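Local structure of reticulocyte binding protein (Streptococcus agalactiae COH1, 3FAW) at residues A[46-51]-A[122-127]; A[409-414]-A[429-434]. The protein probably hydrolyses alpha-1,6-glucosidic branch linkages in pullulan, glycogen and related alpha-glucans as a cell-wall-anchored streptococcal pullulanase. One frame throughout, in Å; residues are numbered along the deposited sequence. Where two conformers were deposited one is given.

Contact 1. Residues A[46-51]-A[122-127]; sequences TDLTSI and WEFKDQ
Phe124, on the first turn of helix 122-129, lays its ring against the backbone of Thr46 and Asp47, where strand 40-47 runs into the turn leading to strand 50-55. The apolar contacts are mostly ring against peptide. CG of Phe124 is anti to its backbone N (chi1 -172°), which sends CG toward the hairpin. Its CE1 comes 3.4 Å from Asp47 C and its CD1 3.5 Å from Asp47 CA, while Asp47 N lies over one face. Nearer the helix, Phe124 CB meets Thr46 O at 3.7 Å. The Leu48 side chain crosses that of Phe124 at about a right angle, and Leu48 CD2 touches ring atom CE1 at 4.2 Å. Gln127, one helical turn on, stretches out beyond CG so that its NE2 reaches Leu48 CG at 3.8 Å.

Polar contact is made through water: one molecule accepts from Leu48 N and from Gln127 NE2, each at 3.1 Å, and so bridges turn and helix.

Within the hairpin, Asp47 to Ser50 form a type I turn. Asp47 OD1 accepts from Thr49 N at 2.9 Å, an Asx turn, with the donor 37° out of the carboxylate plane; this ties the Asp47 side chain back into the turn.

Phe124 also packs on Gln45 of strand 40-47. The helix thus holds the hairpin end by one aromatic ring on peptide groups and a solvent bridge, a chemistry that implies shape-fitting at the surface more than directional bonding.

Contact 2. Residues A[409-414]-A[429-434]; sequences YHFMNE and TTHAMS
The long loop between the third barrel strand (385-390) and helix 432-449 folds back here on the start of that helix, with His431 at the N-cap position and its ring at the heart of the contact. One direct hydrogen bond joins the segments: Ser434 OG donates to Tyr409 O over 2.7 Å, in the carbonyl plane and on a lone pair, at a C=O...donor angle of 110°. The same OG sits at the edge of the Tyr409 ring, 3.3 Å from CD1. Beyond it, Tyr409 CE1 approaches Met433 CB at 4.3 Å.

The imidazole of His431 is enclosed from several directions. Phe411 turns its ring edge toward the imidazole face in an offset edge-to-face pair, centroids 5.9 Å apart and planes at 85°. At the imidazole edge, near its plane, His410 O lies 3.2 Å from His431 CE1. Met412 CE comes in obliquely to His431 CE1 at 3.9 Å, the methionine chain being bent at chi3 (-69°). Thr430 OG1 lies at the edge of the Phe411 ring, near its plane, 3.6 Å from CE1.

Both His431 nitrogens are engaged by oxygens, ND1 with Tyr408 O and NE2 with Asp494 OD2; the buried ring is fixed in rotation, and this setting may favour its protonated form. Thr429 OG1 is held by Asp463 and His462, while His410 ND1 bonds to Glu402, tying the loop to its surroundings.

A long excursion after the third barrel strand, returning to the barrel at a helix, is a feature of the alpha-amylase family; here His431 at the N-cap marks that return.

Contact 1 and contact 2 follow one another along the chain, their centres 14 Å apart, and helix 122-129 joins them. Phe124 and Gln127 of that helix serve the hairpin, while Trp122 and Asp126 serve the barrel loop. The Trp122 ring stacks on His431, with Trp122 CD2 3.3 Å from His431 CD2, and its CD1 lies 3.6 Å from Met412 CE. Asp126 OD2 probably takes a hydrogen bond from Ala432 N at 3.2 Å, and Tyr408 OH bonds to both Asp126 OD1 and Met433 N. The helix therefore wedges between an N-terminal beta domain and the catalytic barrel. Neither contact supplies a ligand to the bound calcium ions.

Contact 1. Residues A[46-51]-A[122-127]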
ATOM      1  N   THR A  46       8.837  -3.483 -34.430  1.00 18.10           N
ATOM      2  CA  THR A  46       9.407  -2.635 -33.384  1.00 16.75           C
ATOM      3  C   THR A  46       9.464  -1.152 -33.768  1.00 16.05           C
ATOM      4  O   THR A  46       9.554  -0.289 -32.895  1.00 15.46           O
ATOM      5  CB  THR A  46      10.830  -3.110 -33.036  1.00 18.12           C
ATOM      6  OG1 THR A  46      11.671  -2.999 -34.195  1.00 19.67           O
ATOM      7  CG2 THR A  46      10.808  -4.567 -32.564  1.00 15.44           C
ATOM      8  N   ASP A  47       9.436  -0.860 -35.066  1.00 15.39           N
ATOM      9  CA  ASP A  47       9.283   0.517 -35.551  1.00 15.11           C
ATOM     10  C   ASP A  47       8.747   0.520 -36.992  1.00 13.84           C
ATOM     11  O   ASP A  47       8.408  -0.533 -37.531  1.00 12.07           O
ATOM     12  CB  ASP A  47      10.595   1.318 -35.404  1.00 16.06           C
ATOM     13  CG  ASP A  47      11.712   0.820 -36.308  1.00 18.02           C
ATOM     14  OD1 ASP A  47      11.433   0.230 -37.371  1.00 23.84           O
ATOM     15  OD2 ASP A  47      12.887   1.044 -35.954  1.00 21.47           O
ATOM     16  N   LEU A  48       8.675   1.696 -37.610  1.00 13.10           N
ATOM     17  CA  LEU A  48       8.077   1.823 -38.940  1.00 14.42           C
ATOM     18  C   LEU A  48       8.784   0.978 -40.000  1.00 16.46           C
ATOM     19  O   LEU A  48       8.135   0.460 -40.911  1.00 17.43           O
ATOM     20  CB  LEU A  48       8.025   3.294 -39.379  1.00 14.60           C
ATOM     21  CG  LEU A  48       7.045   4.199 -38.619  1.00 14.71           C
ATOM     22  CD1 LEU A  48       7.097   5.633 -39.153  1.00 15.25           C
ATOM     23  CD2 LEU A  48       5.617   3.662 -38.689  1.00 13.10           C
ATOM     24  N   THR A  49      10.103   0.824 -39.867  1.00 17.63           N
ATOM     25  CA  THR A  49      10.913   0.150 -40.882  1.00 17.72           C
ATOM     26  C   THR A  49      11.679  -1.080 -40.370  1.00 18.34           C
ATOM     27  O   THR A  49      12.705  -1.448 -40.947  1.00 19.04           O
ATOM     28  CB  THR A  49      11.921   1.141 -41.511  1.00 18.05           C
ATOM     29  OG1 THR A  49      12.836   1.602 -40.510  1.00 17.45           O
ATOM     30  CG2 THR A  49      11.193   2.341 -42.132  1.00 17.23           C
ATOM     31  N   SER A  50      11.191  -1.723 -39.309  1.00 18.84           N
ATOM     32  CA  SER A  50      11.921  -2.851 -38.712  1.00 20.95           C
ATOM     33  C   SER A  50      11.027  -3.924 -38.080  1.00 21.70           C
ATOM     34  O   SER A  50      10.109  -3.613 -37.313  1.00 22.25           O
ATOM     35  CB  SER A  50      12.930  -2.343 -37.674  1.00 21.05           C
ATOM     36  OG  SER A  50      13.863  -3.356 -37.336  1.00 23.30           O
ATOM     37  N   ILE A  51      11.319  -5.184 -38.411  1.00 21.42           N
ATOM     38  CA  ILE A  51      10.641  -6.343 -37.827  1.00 22.84           C
ATOM     39  C   ILE A  51      11.661  -7.375 -37.339  1.00 21.98           C
ATOM     40  O   ILE A  51      12.534  -7.792 -38.096  1.00 22.14           O
ATOM     41  CB  ILE A  51       9.694  -7.018 -38.847  1.00 23.36           C
ATOM     42  CG1 ILE A  51       8.489  -6.114 -39.131  1.00 24.49           C
ATOM     43  CG2 ILE A  51       9.225  -8.389 -38.338  1.00 24.03           C
ATOM     44  CD1 ILE A  51       7.499  -6.700 -40.119  1.00 24.21           C
ATOM     45  N   TRP A 122       5.148  -3.349 -27.365  1.00 12.21           N
ATOM     46  CA  TRP A 122       4.550  -2.271 -26.571  1.00 12.67           C
ATOM     47  C   TRP A 122       5.202  -0.908 -26.849  1.00 12.53           C
ATOM     48  O   TRP A 122       4.512   0.110 -26.850  1.00 14.18           O
ATOM     49  CB  TRP A 122       4.523  -2.603 -25.065  1.00 11.70           C
ATOM     50  CG  TRP A 122       5.855  -2.609 -24.355  1.00 11.57           C
ATOM     51  CD1 TRP A 122       6.628  -3.702 -24.074  1.00 11.65           C
ATOM     52  CD2 TRP A 122       6.544  -1.480 -23.801  1.00 11.02           C
ATOM     53  NE1 TRP A 122       7.761  -3.319 -23.400  1.00 10.85           N
ATOM     54  CE2 TRP A 122       7.734  -1.962 -23.215  1.00  9.57           C
ATOM     55  CE3 TRP A 122       6.274  -0.105 -23.748  1.00  9.51           C
ATOM     56  CZ2 TRP A 122       8.657  -1.120 -22.583  1.00  9.75           C
ATOM     57  CZ3 TRP A 122       7.193   0.732 -23.120  1.00 11.34           C
ATOM     58  CH2 TRP A 122       8.371   0.219 -22.547  1.00 11.31           C
ATOM     59  N   GLU A 123       6.513  -0.891 -27.099  1.00 12.77           N
ATOM     60  CA  GLU A 123       7.213   0.345 -27.480  1.00 14.30           C
ATOM     61  C   GLU A 123       6.667   0.922 -28.791  1.00 13.85           C
ATOM     62  O   GLU A 123       6.502   2.136 -28.922  1.00 13.04           O
ATOM     63  CB  GLU A 123       8.730   0.120 -27.638  1.00 13.96           C
ATOM     64  CG  GLU A 123       9.472  -0.251 -26.353  1.00 14.77           C
ATOM     65  CD  GLU A 123       9.605  -1.751 -26.145  1.00 15.87           C
ATOM     66  OE1 GLU A 123       8.792  -2.522 -26.707  1.00 16.87           O
ATOM     67  OE2 GLU A 123      10.523  -2.158 -25.409  1.00 15.74           O
ATOM     68  N   PHE A 124       6.409   0.043 -29.756  1.00 13.83           N
ATOM     69  CA  PHE A 124       5.837   0.435 -31.047  1.00 14.20           C
ATOM     70  C   PHE A 124       4.363   0.839 -30.899  1.00 15.08           C
ATOM     71  O   PHE A 124       3.906   1.770 -31.568  1.00 14.75           O
ATOM     72  CB  PHE A 124       5.985  -0.711 -32.060  1.00 15.53           C
ATOM     73  CG  PHE A 124       5.604  -0.343 -33.482  1.00 15.36           C
ATOM     74  CD1 PHE A 124       6.127   0.789 -34.091  1.00 13.91           C
ATOM     75  CD2 PHE A 124       4.748  -1.157 -34.216  1.00 14.71           C
ATOM     76  CE1 PHE A 124       5.786   1.120 -35.403  1.00 14.59           C
ATOM     77  CE2 PHE A 124       4.404  -0.837 -35.526  1.00 15.23           C
ATOM     78  CZ  PHE A 124       4.925   0.305 -36.120  1.00 15.23           C
ATOM     79  N   LYS A 125       3.630   0.143 -30.025  1.00 14.28           N
ATOM     80  CA  LYS A 125       2.244   0.517 -29.701  1.00 14.13           C
ATOM     81  C   LYS A 125       2.173   1.920 -29.083  1.00 14.38           C
ATOM     82  O   LYS A 125       1.250   2.678 -29.375  1.00 14.28           O
ATOM     83  CB  LYS A 125       1.597  -0.506 -28.756  1.00 14.99           C
ATOM     84  CG  LYS A 125       1.238  -1.832 -29.416  1.00 14.87           C
ATOM     85  CD  LYS A 125       0.363  -2.704 -28.524  1.00 14.47           C
ATOM     86  CE  LYS A 125      -0.123  -3.937 -29.284  1.00 14.03           C
ATOM     87  NZ  LYS A 125      -0.883  -4.898 -28.444  1.00 12.72           N
ATOM     88  N   ASP A 126       3.141   2.258 -28.230  1.00 14.35           N
ATOM     89  CA  ASP A 126       3.254   3.624 -27.692  1.00 14.00           C
ATOM     90  C   ASP A 126       3.592   4.625 -28.798  1.00 14.17           C
ATOM     91  O   ASP A 126       3.021   5.716 -28.847  1.00 15.02           O
ATOM     92  CB  ASP A 126       4.332   3.715 -26.604  1.00 13.41           C
ATOM     93  CG  ASP A 126       3.896   3.123 -25.274  1.00 11.60           C
ATOM     94  OD1 ASP A 126       2.693   2.847 -25.082  1.00  8.44           O
ATOM     95  OD2 ASP A 126       4.780   2.948 -24.405  1.00  9.15           O
ATOM     96  N   GLN A 127       4.528   4.263 -29.673  1.00 15.51           N
ATOM     97  CA  GLN A 127       4.895   5.131 -30.802  1.00 16.51           C
ATOM     98  C   GLN A 127       3.664   5.484 -31.636  1.00 15.60           C
ATOM     99  O   GLN A 127       3.483   6.641 -32.011  1.00 15.94           O
ATOM    100  CB  GLN A 127       5.965   4.481 -31.690  1.00 16.78           C
ATOM    101  CG  GLN A 127       6.434   5.367 -32.865  1.00 19.87           C
ATOM    102  CD  GLN A 127       7.584   4.764 -33.670  1.00 20.70           C
ATOM    103  OE1 GLN A 127       8.424   4.041 -33.135  1.00 22.44           O
ATOM    104  NE2 GLN A 127       7.627   5.076 -34.965  1.00 19.25           N
TER
HETATM  105  O   HOH W   1      10.026   4.395 -36.774  1.00 12.57           O

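Contact 2. Residues A[409-414]-A[429-434]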
ATOM      1  N   TYR A 409      -0.678  -3.859 -21.568  1.00 13.69           N
ATOM      2  CA  TYR A 409      -0.834  -3.228 -20.247  1.00 13.34           C
ATOM      3  C   TYR A 409       0.063  -3.829 -19.170  1.00 12.50           C
ATOM      4  O   TYR A 409       0.550  -3.120 -18.286  1.00 12.27           O
ATOM      5  CB  TYR A 409      -2.290  -3.313 -19.771  1.00 13.32           C
ATOM      6  CG  TYR A 409      -3.191  -2.201 -20.270  1.00 13.20           C
ATOM      7  CD1 TYR A 409      -3.009  -0.888 -19.842  1.00 12.47           C
ATOM      8  CD2 TYR A 409      -4.251  -2.469 -21.137  1.00 12.73           C
ATOM      9  CE1 TYR A 409      -3.840   0.132 -20.278  1.00 10.06           C
ATOM     10  CE2 TYR A 409      -5.088  -1.454 -21.579  1.00 13.56           C
ATOM     11  CZ  TYR A 409      -4.879  -0.158 -21.143  1.00 13.29           C
ATOM     12  OH  TYR A 409      -5.710   0.851 -21.568  1.00 14.19           O
ATOM     13  N   HIS A 410       0.268  -5.139 -19.238  1.00 12.03           N
ATOM     14  CA  HIS A 410       1.049  -5.833 -18.222  1.00 11.85           C
ATOM     15  C   HIS A 410       2.523  -5.915 -18.615  1.00 11.37           C
ATOM     16  O   HIS A 410       2.867  -5.817 -19.798  1.00 10.75           O
ATOM     17  CB  HIS A 410       0.493  -7.239 -17.989  1.00 11.49           C
ATOM     18  CG  HIS A 410      -0.968  -7.264 -17.661  1.00 13.42           C
ATOM     19  ND1 HIS A 410      -1.916  -7.780 -18.520  1.00  9.85           N
ATOM     20  CD2 HIS A 410      -1.643  -6.832 -16.569  1.00 13.76           C
ATOM     21  CE1 HIS A 410      -3.112  -7.667 -17.968  1.00 12.37           C
ATOM     22  NE2 HIS A 410      -2.975  -7.096 -16.785  1.00 13.92           N
ATOM     23  N   PHE A 411       3.385  -6.082 -17.616  1.00 10.37           N
ATOM     24  CA  PHE A 411       4.760  -6.508 -17.864  1.00 11.88           C
ATOM     25  C   PHE A 411       4.681  -7.863 -18.566  1.00 12.92           C
ATOM     26  O   PHE A 411       3.817  -8.680 -18.246  1.00 13.59           O
ATOM     27  CB  PHE A 411       5.565  -6.644 -16.572  1.00 10.81           C
ATOM     28  CG  PHE A 411       6.026  -5.337 -15.981  1.00  9.76           C
ATOM     29  CD1 PHE A 411       6.686  -4.390 -16.756  1.00  6.97           C
ATOM     30  CD2 PHE A 411       5.835  -5.071 -14.626  1.00  9.62           C
ATOM     31  CE1 PHE A 411       7.125  -3.194 -16.202  1.00  7.85           C
ATOM     32  CE2 PHE A 411       6.274  -3.872 -14.062  1.00  9.75           C
ATOM     33  CZ  PHE A 411       6.922  -2.934 -14.852  1.00  9.41           C
ATOM     34  N   MET A 412       5.570  -8.085 -19.529  1.00 12.49           N
ATOM     35  CA  MET A 412       5.450  -9.222 -20.432  1.00 12.77           C
ATOM     36  C   MET A 412       6.704 -10.083 -20.511  1.00 12.67           C
ATOM     37  O   MET A 412       7.822  -9.609 -20.294  1.00 11.95           O
ATOM     38  CB  MET A 412       5.104  -8.727 -21.837  1.00 13.19           C
ATOM     39  CG  MET A 412       3.623  -8.463 -22.069  1.00 12.62           C
ATOM     40  SD  MET A 412       3.328  -7.756 -23.704  1.00 16.45           S
ATOM     41  CE  MET A 412       4.060  -6.132 -23.489  1.00 13.82           C
ATOM     42  N   ASN A 413       6.487 -11.360 -20.819  1.00 12.85           N
ATOM     43  CA  ASN A 413       7.553 -12.254 -21.245  1.00 14.30           C
ATOM     44  C   ASN A 413       7.852 -11.941 -22.709  1.00 14.40           C
ATOM     45  O   ASN A 413       7.038 -11.311 -23.389  1.00 12.73           O
ATOM     46  CB  ASN A 413       7.131 -13.723 -21.102  1.00 14.36           C
ATOM     47  CG  ASN A 413       6.848 -14.120 -19.665  1.00 13.63           C
ATOM     48  OD1 ASN A 413       7.727 -14.069 -18.816  1.00 12.85           O
ATOM     49  ND2 ASN A 413       5.616 -14.540 -19.396  1.00 12.73           N
ATOM     50  N   GLU A 414       9.013 -12.381 -23.190  1.00 16.63           N
ATOM     51  CA  GLU A 414       9.435 -12.121 -24.577  1.00 18.45           C
ATOM     52  C   GLU A 414       8.493 -12.707 -25.631  1.00 18.29           C
ATOM     53  O   GLU A 414       8.477 -12.232 -26.768  1.00 19.78           O
ATOM     54  CB  GLU A 414      10.863 -12.627 -24.815  1.00 18.43           C
ATOM     55  CG  GLU A 414      11.925 -11.780 -24.124  1.00 22.06           C
ATOM     56  CD  GLU A 414      13.339 -12.327 -24.278  1.00 24.22           C
ATOM     57  OE1 GLU A 414      14.284 -11.638 -23.830  1.00 28.11           O
ATOM     58  OE2 GLU A 414      13.510 -13.436 -24.838  1.00 31.36           O
ATOM     59  N   THR A 429       4.130  -0.514 -15.551  1.00 11.57           N
ATOM     60  CA  THR A 429       4.039   0.948 -15.468  1.00 12.51           C
ATOM     61  C   THR A 429       5.155   1.708 -16.192  1.00 13.31           C
ATOM     62  O   THR A 429       5.215   2.929 -16.105  1.00 14.61           O
ATOM     63  CB  THR A 429       3.940   1.427 -13.998  1.00 13.52           C
ATOM     64  OG1 THR A 429       5.037   0.900 -13.243  1.00 12.31           O
ATOM     65  CG2 THR A 429       2.608   0.981 -13.378  1.00  8.80           C
ATOM     66  N   THR A 430       6.029   0.991 -16.902  1.00 14.12           N
ATOM     67  CA  THR A 430       6.943   1.609 -17.863  1.00 13.18           C
ATOM     68  C   THR A 430       6.240   1.855 -19.209  1.00 13.30           C
ATOM     69  O   THR A 430       6.703   2.654 -20.018  1.00 11.11           O
ATOM     70  CB  THR A 430       8.205   0.741 -18.097  1.00 14.48           C
ATOM     71  OG1 THR A 430       7.825  -0.573 -18.526  1.00 13.69           O
ATOM     72  CG2 THR A 430       9.023   0.632 -16.820  1.00 12.40           C
ATOM     73  N   HIS A 431       5.121   1.164 -19.430  1.00 12.50           N
ATOM     74  CA  HIS A 431       4.340   1.300 -20.660  1.00 12.23           C
ATOM     75  C   HIS A 431       3.434   2.525 -20.522  1.00 11.77           C
ATOM     76  O   HIS A 431       2.807   2.718 -19.488  1.00 13.04           O
ATOM     77  CB  HIS A 431       3.519   0.027 -20.937  1.00 10.58           C
ATOM     78  CG  HIS A 431       4.317  -1.243 -20.845  1.00  9.96           C
ATOM     79  ND1 HIS A 431       3.743  -2.494 -20.947  1.00  6.73           N
ATOM     80  CD2 HIS A 431       5.641  -1.456 -20.644  1.00  8.24           C
ATOM     81  CE1 HIS A 431       4.679  -3.419 -20.820  1.00  6.72           C
ATOM     82  NE2 HIS A 431       5.840  -2.816 -20.641  1.00  6.59           N
ATOM     83  N   ALA A 432       3.378   3.343 -21.571  1.00 11.84           N
ATOM     84  CA  ALA A 432       2.805   4.695 -21.492  1.00 12.64           C
ATOM     85  C   ALA A 432       1.377   4.782 -20.936  1.00 12.64           C
ATOM     86  O   ALA A 432       1.101   5.604 -20.051  1.00 11.54           O
ATOM     87  CB  ALA A 432       2.872   5.378 -22.865  1.00 13.36           C
ATOM     88  N   MET A 433       0.464   3.963 -21.454  1.00 11.98           N
ATOM     89  CA  MET A 433      -0.935   4.030 -21.025  0.50 12.55           C
ATOM     90  C   MET A 433      -1.144   3.330 -19.677  1.00 12.39           C
ATOM     91  O   MET A 433      -2.088   3.644 -18.953  1.00 14.36           O
ATOM     92  CB  MET A 433      -1.864   3.453 -22.094  0.50 12.70           C
ATOM     93  CG  MET A 433      -1.722   4.092 -23.474  0.50 13.19           C
ATOM     94  SD  MET A 433      -1.936   5.883 -23.503  0.50 15.36           S
ATOM     95  CE  MET A 433      -0.254   6.446 -23.268  0.50 17.22           C
ATOM     96  N   SER A 434      -0.256   2.395 -19.341  1.00 13.17           N
ATOM     97  CA  SER A 434      -0.237   1.780 -18.010  1.00 12.35           C
ATOM     98  C   SER A 434       0.295   2.779 -16.981  1.00 13.36           C
ATOM     99  O   SER A 434      -0.211   2.860 -15.860  1.00 11.05           O
ATOM    100  CB  SER A 434       0.637   0.528 -18.001  1.00 13.27           C
ATOM    101  OG  SER A 434       0.106  -0.479 -18.847  1.00 11.05           O
TER